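Local coordinates for short chain dehydrogenase (Mycobacterium smegmatis, PDB 3UCX), which probably carries out a dehydrogenase-type oxidation or reduction as a member of the short-chain dehydrogenase family, on a substrate that the structure alone does not show, at the interface of chains A and B and the interface of chains A and C. Numbering follows the deposited sequence. Chains: chain A/B/C, Short chain dehydrogenase.

Contact 1: the interface of chains A and B. Residues chain A 121, 125, 170, 173-174; chain B 105, 113, 158, 162.
The interface of chains A and B is an apolar helix-packing surface with two-fold symmetry, in which A:Met170, A:Thr173 and A:Leu125 touch B:Phe105 while A:Met170 and A:Val121 meet B:Met162; it pairs two subunits within the deposited tetramer. Helices 110-130 and 158-179 supply most of the surface, the pairing familiar from short-chain dehydrogenases. The ring of B:Phe105 is the central wedge. A:Met170 passes over one of its faces, with CG 3.6 Å from ring atom CE2 and about as far from CZ. A:Leu125 CD2 lies towards the same face, on the CD1 side. A:Thr173 stands at roughly a right angle to the phenylalanine side chain, its CB reaching the CE2 edge at 3.6 Å, while A:Leu174 CD2 touches ring atom CD2. Within chain B, B:Met113 SD borders the ring edge in its plane and sends its CE on to A:Leu125 CD2, 3.8 Å away. B:Met162 runs past A:Val121 in the opposite direction, and its bent end (chi3 -67°) turns the terminal methyl CE into a tight contact of 3.5 Å with A:Val121 CG1. The same CE lies 3.8 Å from A:Met170 SD, where the two methionines run side by side. Polar linkage in this patch goes through water 1, which is 3.0 Å from the hydroxyl OG1 of A:Thr173 and 3.0 Å from the carbonyl O of B:Gly158. That hydroxyl sits anti to its own carbonyl carbon (chi1 -58°), leaving CG2 to pack on B:Gly158 CA. Because helix 158-179 also bears the family's YxxxK catalytic motif, within which B:Met162 falls, this packing probably helps steady the active-site helix.

Contact 2: the interface of chains A and C. Residues chain A 256, 258, 260, 262-264; chain C 250-254.
The side-chain amide of C:Gln253 lies with one face against A:Asp256, whose CB sits 3.7 Å above CD, while at the amide edge NE2 points to the carbonyl O of A:Tyr262, nearly in the amide plane. The carboxylate of A:Asp256 is turned only 22° from that amide, although the two side chains cross at about a right angle; the amide of A:Asn258, by contrast, is steeply turned against it. In this member of the short-chain dehydrogenase family, the C-terminal tail of chain A thus packs on the loop that leads into strand 254-257 of chain C. The glutamine chain is bent at chi2 (-49°), folding its amide back so that NE2 serves two carbonyls: A:Tyr262 O at 2.8 Å, by a fairly straight bond (163° at H), and its own C:Thr251 O, tilted from the amide plane away from A:Asp256. A:Tyr262 O is gripped a second time, by A:Asn258 ND2 at 3.0 Å, and A:Asn258 OD1 takes the N-H of A:Gly260, so this asparagine braces the tail from within its own chain. At the other end of the amide, C:Gln253 OE1 accepts from A:Ala264 N at 3.2 Å, a donor well above the carbonyl plane on the side opposite A:Asp256. Water 3 also reaches OE1 and joins it to A:Asp256 OD1 and N. The terminal carboxylate of A:Ala264 receives the backbone N-H of C:Ala254 on OXT, at 2.8 Å; water 2 links OXT to C:Gly252 O. A:Lys263 stretches its aliphatic part alongside C:Gly252, with CD 3.9 Å from the glycine CA, then bends at its tip so that NZ bonds A:Gly260 O at 2.8 Å. C:Thr251 CG2 rests on A:Gly260 CA.

Contact 1: the interface of chains A and B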
# COMPACT_ATOMS: atom_id res chain seq x y z
N VAL A 121 -19.53 1.28 10.23
CA VAL A 121 -18.74 2.50 10.36
C VAL A 121 -19.29 3.37 11.50
O VAL A 121 -18.61 3.61 12.51
CB VAL A 121 -18.69 3.30 9.05
CG1 VAL A 121 -17.82 4.54 9.22
CG2 VAL A 121 -18.18 2.43 7.89
N LEU A 125 -18.01 3.99 15.37
CA LEU A 125 -17.61 5.36 15.79
C LEU A 125 -18.39 5.76 17.06
O LEU A 125 -17.82 6.28 18.02
CB LEU A 125 -17.89 6.38 14.70
CG LEU A 125 -17.43 7.83 14.95
CD1 LEU A 125 -15.96 7.88 15.37
CD2 LEU A 125 -17.71 8.71 13.74
N MET A 170 -11.38 5.47 8.77
CA MET A 170 -11.80 6.07 10.04
C MET A 170 -10.91 5.63 11.20
O MET A 170 -10.55 6.46 12.08
CB MET A 170 -13.24 5.69 10.34
CG MET A 170 -13.82 6.37 11.56
SD MET A 170 -15.45 5.72 11.93
CE MET A 170 -15.07 4.16 12.71
N THR A 173 -7.55 7.57 11.00
CA THR A 173 -7.70 8.94 11.49
C THR A 173 -7.89 8.97 13.03
O THR A 173 -7.33 9.84 13.72
CB THR A 173 -8.90 9.63 10.82
OG1 THR A 173 -8.73 9.63 9.38
CG2 THR A 173 -9.05 11.11 11.32
N LEU A 174 -8.65 8.00 13.55
CA LEU A 174 -8.90 7.93 14.99
C LEU A 174 -7.61 7.67 15.75
O LEU A 174 -7.47 8.15 16.89
CB LEU A 174 -9.98 6.91 15.36
CG LEU A 174 -11.44 7.31 15.06
CD1 LEU A 174 -12.40 6.13 15.29
CD2 LEU A 174 -11.85 8.52 15.94
N PHE B 105 -13.28 13.89 14.19
CA PHE B 105 -14.49 13.09 14.20
C PHE B 105 -15.37 13.45 15.38
O PHE B 105 -16.59 13.50 15.25
CB PHE B 105 -14.16 11.58 14.22
CG PHE B 105 -13.90 10.99 12.87
CD1 PHE B 105 -14.87 11.03 11.88
CD2 PHE B 105 -12.73 10.32 12.60
CE1 PHE B 105 -14.64 10.47 10.63
CE2 PHE B 105 -12.50 9.75 11.35
CZ PHE B 105 -13.47 9.80 10.38
N MET B 113 -21.53 13.36 7.60
CA MET B 113 -20.82 12.24 7.01
C MET B 113 -21.74 11.42 6.10
O MET B 113 -21.31 10.98 5.02
CB MET B 113 -20.20 11.39 8.11
CG MET B 113 -19.13 12.16 8.89
SD MET B 113 -18.25 11.15 10.09
CE MET B 113 -19.50 11.02 11.37
N GLY B 158 -10.81 13.50 8.71
CA GLY B 158 -11.49 12.20 8.81
C GLY B 158 -12.73 11.99 7.94
O GLY B 158 -12.83 10.96 7.26
N MET B 162 -12.74 9.38 4.92
CA MET B 162 -13.68 8.26 4.98
C MET B 162 -14.47 8.13 3.68
O MET B 162 -14.54 7.04 3.10
CB MET B 162 -14.66 8.39 6.14
CG MET B 162 -15.83 7.38 6.10
SD MET B 162 -17.17 7.86 7.21
CE MET B 162 -16.30 7.64 8.76
O HOH W 1 -11.15 8.58 7.95

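Contact 2: the interface of chains A and C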
# COMPACT_ATOMS: atom_id res chain seq x y z
N ASP A 256 -3.12 -8.24 9.48
CA ASP A 256 -3.89 -9.19 8.68
C ASP A 256 -3.66 -10.58 9.20
O ASP A 256 -2.52 -10.98 9.42
CB ASP A 256 -3.44 -9.13 7.22
CG ASP A 256 -3.79 -7.80 6.55
OD1 ASP A 256 -3.22 -6.76 6.95
OD2 ASP A 256 -4.60 -7.79 5.62
N ASN A 258 -4.54 -14.04 7.94
CA ASN A 258 -5.04 -14.69 6.75
C ASN A 258 -4.17 -15.78 6.20
O ASN A 258 -4.35 -16.19 5.04
CB ASN A 258 -5.32 -13.62 5.68
CG ASN A 258 -4.08 -12.86 5.24
OD1 ASN A 258 -2.95 -13.36 5.35
ND2 ASN A 258 -4.28 -11.64 4.71
N GLY A 260 -1.39 -15.73 5.09
CA GLY A 260 -0.54 -15.26 4.00
C GLY A 260 -1.23 -14.94 2.68
O GLY A 260 -0.56 -14.53 1.76
N TYR A 262 -3.04 -12.46 1.53
CA TYR A 262 -2.65 -11.09 1.15
C TYR A 262 -1.65 -10.57 2.15
O TYR A 262 -1.75 -10.80 3.36
CB TYR A 262 -3.87 -10.17 1.05
CG TYR A 262 -4.82 -10.61 -0.03
CD1 TYR A 262 -4.65 -10.22 -1.36
CD2 TYR A 262 -5.88 -11.46 0.27
CE1 TYR A 262 -5.53 -10.66 -2.34
CE2 TYR A 262 -6.76 -11.90 -0.71
CZ TYR A 262 -6.58 -11.51 -2.00
OH TYR A 262 -7.48 -11.95 -2.96
N LYS A 263 -0.66 -9.84 1.64
CA LYS A 263 0.47 -9.39 2.42
C LYS A 263 0.55 -7.87 2.44
O LYS A 263 0.44 -7.21 1.41
CB LYS A 263 1.73 -9.96 1.83
CG LYS A 263 1.73 -11.49 1.81
CD LYS A 263 3.04 -12.07 1.35
CE LYS A 263 3.03 -13.62 1.36
NZ LYS A 263 1.97 -14.27 0.54
N ALA A 264 0.73 -7.31 3.63
CA ALA A 264 0.87 -5.86 3.81
C ALA A 264 1.76 -5.58 5.02
O ALA A 264 2.13 -4.41 5.25
CB ALA A 264 -0.50 -5.22 4.01
OXT ALA A 264 2.11 -6.52 5.75
N ILE C 250 -0.71 -16.08 11.19
CA ILE C 250 -0.16 -14.87 10.57
C ILE C 250 1.16 -15.17 9.88
O ILE C 250 2.13 -15.63 10.51
CB ILE C 250 0.07 -13.74 11.61
CG1 ILE C 250 -1.25 -13.44 12.34
CG2 ILE C 250 0.68 -12.52 10.90
CD1 ILE C 250 -1.06 -12.46 13.50
N THR C 251 1.18 -14.96 8.58
CA THR C 251 2.43 -15.01 7.84
C THR C 251 2.36 -14.03 6.68
O THR C 251 1.28 -13.69 6.21
CB THR C 251 2.76 -16.43 7.35
OG1 THR C 251 4.13 -16.50 6.92
CG2 THR C 251 1.80 -16.85 6.21
N GLY C 252 3.53 -13.62 6.22
CA GLY C 252 3.66 -12.68 5.13
C GLY C 252 3.41 -11.22 5.48
O GLY C 252 3.30 -10.39 4.57
N GLN C 253 3.37 -10.89 6.77
CA GLN C 253 2.91 -9.57 7.23
C GLN C 253 4.05 -8.73 7.78
O GLN C 253 5.04 -9.26 8.27
CB GLN C 253 1.84 -9.71 8.31
CG GLN C 253 0.65 -10.56 7.88
CD GLN C 253 0.09 -10.17 6.52
OE1 GLN C 253 -0.08 -8.99 6.22
NE2 GLN C 253 -0.22 -11.20 5.68
N ALA C 254 3.88 -7.41 7.68
CA ALA C 254 4.76 -6.44 8.25
C ALA C 254 3.99 -5.74 9.40
O ALA C 254 2.93 -5.17 9.18
CB ALA C 254 5.17 -5.42 7.17
O HOH W 2 4.70 -8.02 4.47
O HOH W 3 -0.71 -6.99 8.07

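Contact 1 and contact 2 have their C-alpha centres about 25 Å apart and share no residue, but chain A takes part in both. Contact 1 draws on helices 110-130 and 158-179 and the short 3-10 helix 105-107, whereas contact 2 uses strand 254-257, the loop before it and the C-terminal tail. One is built on apolar packing and the other largely on directed polar bonds. Each belongs to its own two-fold interface, so chain A meets B and C through separate surfaces, which together could account for the four-subunit assembly, consistent with the tetramers common in this family.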